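Local coordinates for protein BSU-2 beta-lactamase (Bacillus subtilis, PDB 6W5E) that probably hydrolyses beta-lactam antibiotics as a class D serine beta-lactamase of the penicillin-binding-protein superfamily, at residues A[30-35]-A[236-241]; A[51-54]-A[59-62]; A[83-88]-A[142-147]; A[136-141]-A[153-158]; A[200-205]-A[210-215]. One frame throughout, in Å; residues are numbered along the deposited sequence.

Interaction 1. Residues A[30-35]-A[236-241]; sequences KHLNVS and GSYVFV
Y238 of the strand reaches across to H31, L32 and V34 near the N-terminus of the model. Its side chain carries nearly all of the contact. From CB the ring starts with CG anti to the carbonyl carbon (chi1 -65°), and it runs out from the strand toward residues 30-35. Y238 CD2 is the first ring atom to meet the other segment, 4.1 Å from CG1 of V34. CE2 is closer to the same methyl, with 3.8 Å between Y238 CE2 and V34 CG1. V34 meets the ring at its edge, and the two side chains run past each other in opposite directions. Y238 CZ lies 4.0 Å from CB of L32.

The tip does the polar work. Y238 OH donates to L32 O at 2.9 Å. This oxygen is met in its carbonyl plane, on a lone pair, at a C=O...donor angle of 120°, and L32 O lies in the plane of the phenol ring. A water gives a second bond, donating to Y238 OH at 2.6 Å while accepting from L32 N at 2.8 Å. The hydroxyl therefore holds the backbone of L32 both directly and through water. Y238 OH also sits over one face of the H31 imidazole, toward the rim, 3.1 Å from H31 NE2. The firm partner of that NE2 is D54, by a hydrogen bond.

Y238 belongs to strand 236-244, in the middle of the six-stranded sheet. Its side chain also touches L52 and D54 on strand 48-54 and I231 on strand 225-233. The N-terminal segment thus lies across one face of the sheet.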
# COMPACT_ATOMS: atom_id res chain seq x y z
N LYS A 30 18.61 5.33 -20.67
CA LYS A 30 18.49 5.92 -19.34
C LYS A 30 17.12 5.72 -18.69
O LYS A 30 16.98 5.26 -17.59
CB LYS A 30 18.71 7.44 -19.34
CG LYS A 30 19.22 8.17 -20.57
CD LYS A 30 18.25 8.99 -21.40
CE LYS A 30 16.82 8.57 -21.38
NZ LYS A 30 16.48 7.40 -22.21
N HIS A 31 16.11 6.10 -19.43
CA HIS A 31 14.75 6.12 -18.91
C HIS A 31 14.02 4.84 -19.30
O HIS A 31 13.99 4.47 -20.48
CB HIS A 31 13.99 7.33 -19.45
CG HIS A 31 12.61 7.46 -18.90
ND1 HIS A 31 12.32 8.25 -17.81
CD2 HIS A 31 11.45 6.89 -19.28
CE1 HIS A 31 11.03 8.16 -17.54
NE2 HIS A 31 10.48 7.34 -18.41
N LEU A 32 13.41 4.18 -18.31
CA LEU A 32 12.70 2.93 -18.56
C LEU A 32 11.39 3.19 -19.29
O LEU A 32 10.52 3.92 -18.79
CB LEU A 32 12.43 2.20 -17.26
CG LEU A 32 11.49 0.99 -17.40
CD1 LEU A 32 12.17 -0.12 -18.17
CD2 LEU A 32 11.06 0.49 -16.03
N ASN A 33 11.32 2.69 -20.47
CA ASN A 33 10.05 2.70 -21.25
C ASN A 33 9.16 1.38 -20.87
O ASN A 33 9.45 0.17 -21.22
CB ASN A 33 10.41 2.63 -22.73
CG ASN A 33 9.21 2.63 -23.65
OD1 ASN A 33 8.12 2.37 -23.25
ND2 ASN A 33 9.44 2.93 -24.90
N VAL A 34 8.06 1.64 -20.16
CA VAL A 34 7.31 0.52 -19.61
C VAL A 34 6.58 -0.28 -20.67
O VAL A 34 6.17 -1.42 -20.41
CB VAL A 34 6.37 0.94 -18.46
CG1 VAL A 34 7.16 1.67 -17.39
CG2 VAL A 34 5.21 1.78 -18.98
N SER A 35 6.41 0.28 -21.87
CA SER A 35 5.74 -0.46 -22.93
C SER A 35 6.61 -1.56 -23.51
O SER A 35 6.12 -2.35 -24.33
CB SER A 35 5.28 0.50 -24.03
OG SER A 35 6.39 0.94 -24.79
N GLY A 236 13.18 9.63 -13.22
CA GLY A 236 11.73 9.59 -13.14
C GLY A 236 11.25 8.70 -12.00
O GLY A 236 11.99 7.87 -11.46
N SER A 237 9.99 8.88 -11.64
CA SER A 237 9.34 8.10 -10.60
C SER A 237 8.29 7.19 -11.23
O SER A 237 7.74 7.48 -12.30
CB SER A 237 8.70 9.02 -9.56
OG SER A 237 9.70 9.69 -8.81
N TYR A 238 8.02 6.07 -10.56
CA TYR A 238 7.13 5.05 -11.07
C TYR A 238 6.25 4.55 -9.94
O TYR A 238 6.71 4.42 -8.80
CB TYR A 238 7.92 3.87 -11.65
CG TYR A 238 8.75 4.21 -12.86
CD1 TYR A 238 9.95 4.91 -12.74
CD2 TYR A 238 8.33 3.84 -14.13
CE1 TYR A 238 10.70 5.23 -13.86
CE2 TYR A 238 9.07 4.15 -15.25
CZ TYR A 238 10.25 4.85 -15.11
OH TYR A 238 10.98 5.16 -16.23
N VAL A 239 4.98 4.26 -10.25
CA VAL A 239 4.01 3.74 -9.30
C VAL A 239 3.78 2.27 -9.62
O VAL A 239 3.63 1.90 -10.79
CB VAL A 239 2.69 4.53 -9.38
CG1 VAL A 239 1.71 4.00 -8.34
CG2 VAL A 239 2.93 6.04 -9.20
N PHE A 240 3.77 1.42 -8.60
CA PHE A 240 3.61 -0.02 -8.83
C PHE A 240 2.55 -0.62 -7.91
O PHE A 240 2.32 -0.16 -6.78
CB PHE A 240 4.93 -0.79 -8.66
CG PHE A 240 5.54 -0.64 -7.30
CD1 PHE A 240 5.08 -1.40 -6.23
CD2 PHE A 240 6.56 0.27 -7.08
CE1 PHE A 240 5.62 -1.23 -4.95
CE2 PHE A 240 7.11 0.43 -5.81
CZ PHE A 240 6.64 -0.33 -4.75
N VAL A 241 1.92 -1.68 -8.41
CA VAL A 241 1.02 -2.53 -7.64
C VAL A 241 1.27 -3.97 -8.04
O VAL A 241 1.21 -4.32 -9.22
CB VAL A 241 -0.46 -2.17 -7.91
CG1 VAL A 241 -1.40 -3.24 -7.36
CG2 VAL A 241 -0.80 -0.82 -7.29
O HOH W 1 13.55 5.54 -15.83

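Interaction 2. Residues A[51-54]-A[59-62]; sequences ILHD and QTFV
Q59 pairs with D54 at the turn end of a beta hairpin made by strands 48-54 and 59-63. The hairpin forms one edge of the antiparallel sheet. At Q59 the backbone works on both sides of a hydrogen-bonded pair. D54 N donates to Q59 O over 2.8 Å, while the return bond from Q59 N to D54 O is weak at 3.4 Å.

T60 comes next, in a non-hydrogen-bonded pair with H53, and here the side chains make the polar link. T60 OG1 lies beside the backbone N and anti to the carbonyl carbon (chi1 -54°). It comes to the edge of the H53 imidazole, near the ring plane. T60 OG1 and H53 ND1 are 2.7 Å apart in an almost straight hydrogen bond, and either may be the donor. The other branch of T60 serves the apolar side: its CG2 is 3.7 Å from CG2 of I51.

F61 faces L52 in a second hydrogen-bonded pair, with both side chains on the face that also carries D54 and Q59. F61 N gives a bond to L52 O at 2.8 Å, and L52 N returns one to F61 O at 2.9 Å. On the other side of the sheet, I51 and H53 pack against helix 172-184, touching E176 among others.

V62 closes the segment in a non-hydrogen-bonded pair with I51. The I51 CA-H group points at the carbonyl of the preceding residue, with 3.3 Å from I51 CA to F61 O. Side chains meet methyl to methyl here, V62 CG2 lying 4.2 Å from I51 CG2.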
# COMPACT_ATOMS: atom_id res chain seq x y z
N ILE A 51 1.49 -4.04 -12.06
CA ILE A 51 1.19 -2.79 -12.76
C ILE A 51 2.32 -1.81 -12.47
O ILE A 51 2.70 -1.63 -11.31
CB ILE A 51 -0.15 -2.19 -12.29
CG1 ILE A 51 -1.28 -3.21 -12.44
CG2 ILE A 51 -0.43 -0.93 -13.08
CD1 ILE A 51 -2.41 -2.99 -11.49
N LEU A 52 2.84 -1.17 -13.52
CA LEU A 52 3.89 -0.17 -13.38
C LEU A 52 3.53 1.05 -14.20
O LEU A 52 3.33 0.95 -15.42
CB LEU A 52 5.25 -0.73 -13.82
CG LEU A 52 6.46 0.15 -13.48
CD1 LEU A 52 6.61 0.31 -11.96
CD2 LEU A 52 7.73 -0.41 -14.11
N HIS A 53 3.45 2.20 -13.54
CA HIS A 53 3.09 3.46 -14.19
C HIS A 53 4.28 4.41 -14.18
O HIS A 53 4.81 4.73 -13.11
CB HIS A 53 1.90 4.13 -13.51
CG HIS A 53 1.52 5.43 -14.13
ND1 HIS A 53 0.75 5.51 -15.27
CD2 HIS A 53 1.85 6.71 -13.81
CE1 HIS A 53 0.60 6.78 -15.61
NE2 HIS A 53 1.26 7.52 -14.74
N ASP A 54 4.66 4.88 -15.36
CA ASP A 54 5.70 5.89 -15.57
C ASP A 54 5.08 7.27 -15.38
O ASP A 54 4.27 7.71 -16.21
CB ASP A 54 6.22 5.71 -16.99
CG ASP A 54 7.40 6.61 -17.33
OD1 ASP A 54 7.53 7.72 -16.77
OD2 ASP A 54 8.19 6.21 -18.22
N GLN A 59 2.47 6.53 -18.85
CA GLN A 59 2.34 5.24 -19.52
C GLN A 59 2.20 4.18 -18.44
O GLN A 59 2.83 4.28 -17.38
CB GLN A 59 3.58 4.95 -20.37
CG GLN A 59 3.77 5.88 -21.56
CD GLN A 59 2.86 5.53 -22.71
OE1 GLN A 59 1.79 6.12 -22.88
NE2 GLN A 59 3.27 4.56 -23.52
N THR A 60 1.37 3.16 -18.69
CA THR A 60 1.11 2.11 -17.72
C THR A 60 1.30 0.74 -18.37
O THR A 60 0.69 0.46 -19.40
CB THR A 60 -0.31 2.21 -17.16
OG1 THR A 60 -0.52 3.53 -16.65
CG2 THR A 60 -0.53 1.19 -16.05
N PHE A 61 2.12 -0.10 -17.74
CA PHE A 61 2.29 -1.50 -18.11
C PHE A 61 1.48 -2.36 -17.14
O PHE A 61 1.52 -2.14 -15.93
CB PHE A 61 3.76 -1.89 -18.02
CG PHE A 61 4.01 -3.37 -18.13
CD1 PHE A 61 3.98 -3.99 -19.37
CD2 PHE A 61 4.27 -4.14 -17.01
CE1 PHE A 61 4.20 -5.35 -19.48
CE2 PHE A 61 4.50 -5.50 -17.12
CZ PHE A 61 4.46 -6.10 -18.36
N VAL A 62 0.76 -3.34 -17.68
CA VAL A 62 -0.07 -4.25 -16.88
C VAL A 62 0.20 -5.68 -17.32
O VAL A 62 -0.06 -6.03 -18.48
CB VAL A 62 -1.57 -3.94 -17.02
CG1 VAL A 62 -2.39 -4.91 -16.17
CG2 VAL A 62 -1.88 -2.50 -16.64

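Interaction 3. Residues A[83-88]-A[142-147]; sequences ALIGLQ and KTWLHT
I85 lies over one face of the W144 indole, and these two residues bury most of the surface between the helices. Both gamma branches of I85 take part. I85 CG2 sits 4.0 Å from the centroid of the W144 five-membered ring and 21° off the normal, which makes a CH-pi contact. The nearest indole atom to I85 CG2 is W144 CD1, at 3.7 Å. CG1 rides over the same face, closer to the stem of the ring. Its end methyl then leads on, and I85 CD1 reaches W144 CB at 3.6 Å. I85 and W144 run past each other in opposite directions, so the isoleucine covers the indole from its stem to its pyrrole part.

Q88 touches the far end of the indole. Its CG, anti to the backbone N (chi1 -174°), comes 3.9 Å from W144 CZ2. The two side chains cross at about a right angle. The amide continues away from this contact, and Q88 OE1 takes a hydrogen bond from D190 N.

The helix axes stay 11.3 Å apart and make an angle of 121°. The indole of W144 and the I85 side chain span the gap. F189 of a neighbouring loop meets the indole ring nearly parallel. On its other sides helix 81-88 packs on helix 191-200 through L84 and L87, while I85 also touches I136 of helix 126-136.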
# COMPACT_ATOMS: atom_id res chain seq x y z
N ALA A 83 -3.83 6.10 7.45
CA ALA A 83 -2.88 7.09 7.94
C ALA A 83 -3.16 8.48 7.37
O ALA A 83 -3.13 9.47 8.11
CB ALA A 83 -1.45 6.66 7.60
N LEU A 84 -3.44 8.57 6.07
CA LEU A 84 -3.76 9.86 5.47
C LEU A 84 -4.98 10.49 6.13
O LEU A 84 -4.94 11.66 6.55
CB LEU A 84 -4.00 9.71 3.96
CG LEU A 84 -2.76 9.43 3.11
CD1 LEU A 84 -3.17 8.85 1.77
CD2 LEU A 84 -1.92 10.70 2.94
N ILE A 85 -6.08 9.74 6.24
CA ILE A 85 -7.29 10.27 6.86
C ILE A 85 -7.02 10.63 8.31
O ILE A 85 -7.41 11.70 8.79
CB ILE A 85 -8.45 9.27 6.75
CG1 ILE A 85 -8.82 9.01 5.29
CG2 ILE A 85 -9.66 9.77 7.54
CD1 ILE A 85 -9.71 7.79 5.12
N GLY A 86 -6.35 9.72 9.03
CA GLY A 86 -6.15 9.92 10.46
C GLY A 86 -5.34 11.16 10.77
O GLY A 86 -5.67 11.90 11.69
N LEU A 87 -4.28 11.40 9.99
CA LEU A 87 -3.51 12.63 10.17
C LEU A 87 -4.32 13.85 9.77
O LEU A 87 -4.31 14.87 10.47
CB LEU A 87 -2.23 12.55 9.35
CG LEU A 87 -1.18 11.57 9.86
CD1 LEU A 87 -0.14 11.25 8.78
CD2 LEU A 87 -0.52 12.10 11.13
N GLN A 88 -5.05 13.76 8.65
CA GLN A 88 -5.79 14.91 8.15
C GLN A 88 -6.85 15.37 9.15
O GLN A 88 -7.02 16.57 9.36
CB GLN A 88 -6.44 14.59 6.81
CG GLN A 88 -7.11 15.77 6.13
CD GLN A 88 -6.13 16.86 5.72
OE1 GLN A 88 -4.97 16.58 5.40
NE2 GLN A 88 -6.59 18.10 5.71
N LYS A 142 -16.65 6.76 5.72
CA LYS A 142 -17.46 6.59 4.51
C LYS A 142 -17.32 7.79 3.58
O LYS A 142 -17.13 7.63 2.36
CB LYS A 142 -18.92 6.36 4.90
CG LYS A 142 -19.83 6.03 3.73
CD LYS A 142 -19.44 4.70 3.09
CE LYS A 142 -20.54 4.18 2.17
NZ LYS A 142 -20.09 3.01 1.38
N THR A 143 -17.41 9.01 4.13
CA THR A 143 -17.24 10.20 3.30
C THR A 143 -15.87 10.22 2.64
O THR A 143 -15.75 10.48 1.44
CB THR A 143 -17.44 11.45 4.16
OG1 THR A 143 -18.78 11.48 4.65
CG2 THR A 143 -17.17 12.72 3.35
N TRP A 144 -14.82 9.91 3.40
CA TRP A 144 -13.47 9.93 2.84
C TRP A 144 -13.29 8.88 1.75
O TRP A 144 -12.63 9.14 0.74
CB TRP A 144 -12.44 9.77 3.95
CG TRP A 144 -12.08 11.07 4.60
CD1 TRP A 144 -12.49 11.52 5.82
CD2 TRP A 144 -11.26 12.09 4.04
NE1 TRP A 144 -11.96 12.78 6.06
CE2 TRP A 144 -11.20 13.14 4.98
CE3 TRP A 144 -10.56 12.22 2.84
CZ2 TRP A 144 -10.48 14.31 4.74
CZ3 TRP A 144 -9.84 13.38 2.61
CH2 TRP A 144 -9.80 14.41 3.55
N LEU A 145 -13.84 7.68 1.93
CA LEU A 145 -13.67 6.66 0.90
C LEU A 145 -14.37 7.05 -0.40
O LEU A 145 -13.93 6.63 -1.48
CB LEU A 145 -14.12 5.28 1.39
CG LEU A 145 -13.27 4.67 2.52
CD1 LEU A 145 -13.51 3.17 2.61
CD2 LEU A 145 -11.78 4.95 2.35
N HIS A 146 -15.46 7.82 -0.33
CA HIS A 146 -16.03 8.31 -1.58
C HIS A 146 -15.18 9.42 -2.19
O HIS A 146 -14.99 9.45 -3.41
CB HIS A 146 -17.49 8.75 -1.43
CG HIS A 146 -18.23 8.80 -2.73
ND1 HIS A 146 -18.38 7.69 -3.53
CD2 HIS A 146 -18.85 9.81 -3.38
CE1 HIS A 146 -19.07 8.01 -4.62
NE2 HIS A 146 -19.36 9.30 -4.55
N THR A 147 -14.65 10.32 -1.35
CA THR A 147 -13.71 11.33 -1.85
C THR A 147 -12.54 10.68 -2.58
O THR A 147 -12.09 11.18 -3.61
CB THR A 147 -13.22 12.19 -0.68
OG1 THR A 147 -14.27 13.09 -0.29
CG2 THR A 147 -11.99 13.01 -1.05

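Interaction 4. Residues A[136-141]-A[153-158]; sequences IGEERM and EDISGG
D154 OD1 is gripped twice by S156. I155 lies between these two residues, inside the Asx turn, and its side chain meets E138 and M141. S156 N donates at 2.9 Å to D154 OD1, nearly along its C-O axis. S156 OG adds a second bond of 2.8 Å to the same D154 OD1, from the syn side and 22° out of the carboxylate plane. A type I beta turn from I155 to G158 follows directly, closed by G158 N bonding to I155 O at 3.1 Å. The I155 side chain is turned to the start of helix 138-147.

I155 CG1 lies between the backbone N and the carbonyl carbon (chi1 65°), and the extended chain carries CD1 straight at the helix. There it meets the carboxylate end of E138. The E138 chain bends at chi2, which lays CD alongside I155. The nearest atoms are E138 CD and I155 CD1, 3.4 Å apart. A methyl against a carboxylate makes this a van der Waals contact, with no polar bond between the two side chains. M141, one helical turn further on, gives its CB to the same methyl.

Both I155 and M141 also touch F162, and M141 reaches N82 and I85 of helix 81-88. The loop comes just after N152, the last residue of the class D Y-G-N motif. At the helix start, R140 NE bonds to I136 O at 2.8 Å, in the guanidinium plane and on a lone pair of that carbonyl.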
# COMPACT_ATOMS: atom_id res chain seq x y z
N ILE A 136 -11.49 7.47 13.83
CA ILE A 136 -12.01 8.12 12.63
C ILE A 136 -13.53 8.00 12.58
O ILE A 136 -14.25 8.99 12.41
CB ILE A 136 -11.34 7.55 11.36
CG1 ILE A 136 -9.85 7.95 11.32
CG2 ILE A 136 -12.07 8.03 10.11
CD1 ILE A 136 -9.08 7.23 10.23
N GLY A 137 -14.03 6.79 12.79
CA GLY A 137 -15.47 6.59 12.90
C GLY A 137 -16.13 6.32 11.56
O GLY A 137 -15.67 6.76 10.51
N GLU A 138 -17.24 5.59 11.62
CA GLU A 138 -17.93 5.11 10.42
C GLU A 138 -18.27 6.24 9.46
O GLU A 138 -17.97 6.15 8.26
CB GLU A 138 -19.21 4.39 10.85
CG GLU A 138 -20.08 3.87 9.72
CD GLU A 138 -19.74 2.44 9.37
OE1 GLU A 138 -18.78 1.91 9.96
OE2 GLU A 138 -20.44 1.86 8.52
N GLU A 139 -18.92 7.29 9.95
CA GLU A 139 -19.41 8.33 9.04
C GLU A 139 -18.26 9.07 8.36
O GLU A 139 -18.34 9.38 7.16
CB GLU A 139 -20.31 9.30 9.80
CG GLU A 139 -21.48 8.63 10.52
CD GLU A 139 -21.23 8.43 12.02
OE1 GLU A 139 -20.23 7.75 12.39
OE2 GLU A 139 -22.06 8.94 12.81
N ARG A 140 -17.20 9.38 9.11
CA ARG A 140 -16.06 10.05 8.51
C ARG A 140 -15.36 9.15 7.51
O ARG A 140 -14.97 9.59 6.42
CB ARG A 140 -15.09 10.52 9.59
CG ARG A 140 -15.66 11.62 10.46
CD ARG A 140 -14.57 12.45 11.08
NE ARG A 140 -13.85 11.73 12.12
CZ ARG A 140 -13.02 12.32 12.98
NH1 ARG A 140 -12.82 13.63 12.90
NH2 ARG A 140 -12.39 11.60 13.90
N MET A 141 -15.19 7.87 7.87
CA MET A 141 -14.55 6.94 6.95
C MET A 141 -15.32 6.84 5.64
O MET A 141 -14.72 6.85 4.55
CB MET A 141 -14.44 5.56 7.61
CG MET A 141 -13.54 4.59 6.85
SD MET A 141 -11.78 5.01 6.98
CE MET A 141 -11.44 4.51 8.67
N GLU A 153 -15.86 0.77 -1.65
CA GLU A 153 -16.16 1.68 -0.54
C GLU A 153 -17.03 1.04 0.55
O GLU A 153 -17.66 1.74 1.33
CB GLU A 153 -16.76 3.00 -1.03
CG GLU A 153 -15.99 3.62 -2.19
CD GLU A 153 -16.63 4.89 -2.72
OE1 GLU A 153 -17.50 5.45 -2.02
OE2 GLU A 153 -16.25 5.33 -3.83
N ASP A 154 -17.06 -0.29 0.63
CA ASP A 154 -17.99 -1.00 1.51
C ASP A 154 -17.31 -1.24 2.86
O ASP A 154 -16.42 -2.09 2.97
CB ASP A 154 -18.42 -2.31 0.86
CG ASP A 154 -19.55 -2.99 1.60
OD1 ASP A 154 -19.74 -2.68 2.80
OD2 ASP A 154 -20.22 -3.84 0.99
N ILE A 155 -17.77 -0.52 3.89
CA ILE A 155 -17.22 -0.66 5.24
C ILE A 155 -18.17 -1.39 6.18
O ILE A 155 -17.99 -1.35 7.39
CB ILE A 155 -16.73 0.69 5.81
CG1 ILE A 155 -17.88 1.67 6.02
CG2 ILE A 155 -15.69 1.31 4.89
CD1 ILE A 155 -17.49 2.94 6.83
N SER A 156 -19.16 -2.10 5.62
CA SER A 156 -20.14 -2.80 6.45
C SER A 156 -19.53 -3.92 7.28
O SER A 156 -20.17 -4.38 8.23
CB SER A 156 -21.28 -3.31 5.58
OG SER A 156 -20.85 -4.38 4.74
N GLY A 157 -18.31 -4.36 6.96
CA GLY A 157 -17.64 -5.34 7.79
C GLY A 157 -17.27 -4.86 9.17
O GLY A 157 -16.81 -5.66 9.99
N GLY A 158 -17.46 -3.58 9.46
CA GLY A 158 -17.20 -3.05 10.78
C GLY A 158 -16.02 -2.08 10.76
O GLY A 158 -15.05 -2.27 10.02

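Interaction 5. Residues A[200-205]-A[210-215]; sequences MMIQEE and TLYGKT
I202 and Y212 lie side by side and point the same way, on one face of a beta hairpin that ends the six-stranded sheet. I202 CG1 is 3.5 Å from Y212 CE2. The methylene approaches the phenol ring obliquely. E205 and T210 repeat this side-by-side arrangement further along the same face, with E205 CG 3.8 Å from T210 CG2.

Between these two pairs the hairpin carries a classic beta bulge. Q203 and E204 both stand opposite L211. Q203 N donates to L211 O at 2.7 Å, and E204 N adds a weak bond to the same oxygen. L211 N answers to E204 O at 2.9 Å. Two residues thus fill the place of one, and the register moves by a step. L211, with CG anti to the backbone N (chi1 175°), turns CD2 toward both bulge side chains, with 4.1 Å from L211 CD2 to Q203 CB and 4.0 Å to E204 OE2. The Q203 amide runs past G213, and its OE1 is held by K252 through a hydrogen bond.

Before the bulge, M201 O accepts from G213 N at 2.8 Å. This is next to K214 and T215, which begin the K-T-G motif found in class D beta-lactamases. The pairing therefore sets the edge strand beside the strand that carries an active-site motif.

At the other end a water joins the E205-T210 pair. It is 2.8 Å from T210 OG1 and makes a weak bond to E205 OE2.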
# COMPACT_ATOMS: atom_id res chain seq x y z
N MET A 200 6.63 7.42 6.00
CA MET A 200 6.33 6.18 6.70
C MET A 200 6.37 4.97 5.79
O MET A 200 6.54 3.85 6.28
CB MET A 200 4.95 6.25 7.38
CG MET A 200 4.87 7.29 8.49
SD MET A 200 3.34 7.21 9.44
CE MET A 200 2.12 7.74 8.28
N MET A 201 6.19 5.15 4.48
CA MET A 201 6.24 4.07 3.50
C MET A 201 7.65 3.75 3.02
O MET A 201 7.81 2.78 2.26
CB MET A 201 5.36 4.44 2.29
CG MET A 201 3.89 4.52 2.60
SD MET A 201 2.95 5.19 1.20
CE MET A 201 3.09 3.86 0.02
N ILE A 202 8.67 4.51 3.41
CA ILE A 202 10.00 4.26 2.88
C ILE A 202 10.47 2.87 3.29
O ILE A 202 10.46 2.53 4.48
CB ILE A 202 11.00 5.34 3.33
CG1 ILE A 202 10.69 6.67 2.65
CG2 ILE A 202 12.43 4.90 3.01
CD1 ILE A 202 11.49 7.85 3.18
N GLN A 203 10.88 2.07 2.30
CA GLN A 203 11.45 0.76 2.53
C GLN A 203 12.96 0.74 2.38
O GLN A 203 13.64 0.03 3.12
CB GLN A 203 10.85 -0.25 1.54
CG GLN A 203 9.34 -0.31 1.56
CD GLN A 203 8.81 -1.19 2.67
OE1 GLN A 203 8.96 -2.41 2.63
NE2 GLN A 203 8.19 -0.59 3.68
N GLU A 204 13.50 1.52 1.44
CA GLU A 204 14.93 1.60 1.17
C GLU A 204 15.25 2.99 0.67
O GLU A 204 14.58 3.49 -0.24
CB GLU A 204 15.32 0.64 0.03
CG GLU A 204 15.12 -0.84 0.27
CD GLU A 204 15.98 -1.67 -0.67
OE1 GLU A 204 17.14 -1.96 -0.32
OE2 GLU A 204 15.50 -2.00 -1.78
N GLU A 205 16.30 3.60 1.22
CA GLU A 205 16.85 4.86 0.71
C GLU A 205 18.27 4.57 0.23
O GLU A 205 19.20 4.49 1.03
CB GLU A 205 16.87 5.95 1.78
CG GLU A 205 15.60 6.76 1.89
CD GLU A 205 15.81 8.04 2.67
OE1 GLU A 205 15.47 8.08 3.86
OE2 GLU A 205 16.32 9.01 2.08
N THR A 210 14.77 5.89 -4.04
CA THR A 210 14.04 5.65 -2.80
C THR A 210 12.85 4.76 -3.14
O THR A 210 12.06 5.09 -4.04
CB THR A 210 13.55 6.96 -2.15
OG1 THR A 210 14.67 7.82 -1.92
CG2 THR A 210 12.88 6.67 -0.81
N LEU A 211 12.73 3.64 -2.43
CA LEU A 211 11.62 2.72 -2.62
C LEU A 211 10.60 2.95 -1.51
O LEU A 211 10.94 2.90 -0.32
CB LEU A 211 12.11 1.27 -2.59
CG LEU A 211 11.02 0.20 -2.66
CD1 LEU A 211 10.29 0.26 -3.99
CD2 LEU A 211 11.61 -1.18 -2.42
N TYR A 212 9.36 3.22 -1.90
CA TYR A 212 8.24 3.39 -0.98
C TYR A 212 7.26 2.26 -1.21
O TYR A 212 6.93 1.94 -2.36
CB TYR A 212 7.49 4.69 -1.26
CG TYR A 212 8.31 5.96 -1.24
CD1 TYR A 212 9.06 6.35 -2.35
CD2 TYR A 212 8.28 6.80 -0.14
CE1 TYR A 212 9.79 7.53 -2.33
CE2 TYR A 212 9.00 7.99 -0.13
CZ TYR A 212 9.75 8.35 -1.22
OH TYR A 212 10.47 9.53 -1.20
N GLY A 213 6.73 1.68 -0.13
CA GLY A 213 5.76 0.63 -0.37
C GLY A 213 5.11 0.14 0.90
O GLY A 213 5.59 0.39 2.01
N LYS A 214 4.01 -0.59 0.71
CA LYS A 214 3.27 -1.21 1.80
C LYS A 214 2.84 -2.61 1.37
O LYS A 214 2.24 -2.77 0.31
CB LYS A 214 2.04 -0.37 2.16
CG LYS A 214 1.25 -0.91 3.35
CD LYS A 214 2.07 -0.84 4.63
CE LYS A 214 1.45 -1.67 5.75
NZ LYS A 214 1.93 -3.09 5.67
N THR A 215 3.13 -3.61 2.21
CA THR A 215 2.66 -4.96 1.99
C THR A 215 1.24 -5.14 2.55
O THR A 215 0.76 -4.36 3.39
CB THR A 215 3.56 -5.97 2.70
OG1 THR A 215 3.67 -5.62 4.08
CG2 THR A 215 4.95 -6.02 2.07
O HOH W 2 14.16 9.95 -0.22

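In the fold
Interactions 1, 2 and 5 share the six-stranded sheet. Interactions 1 and 2 are centred 7 Å apart, and V239 O takes a bond from H53 N at 2.8 Å. F240 of interaction 1 reaches interaction 5, with F240 CZ 3.3 Å from Y212 O. Interactions 3 and 4 both use helix 138-147, and K142 NZ bonds to E153 O at 2.7 Å. Interaction 3 meets interaction 5 through A83 and M200. Interaction 5 lies at the probable active site: K214 NZ bonds to S124 OG, its side chain touches S76, and T215 OG1 bonds to a malonate ion, probably from the crystallisation liquor. Interactions 4 and 5 are centred 27 Å apart, about 11 Å between nearest atoms.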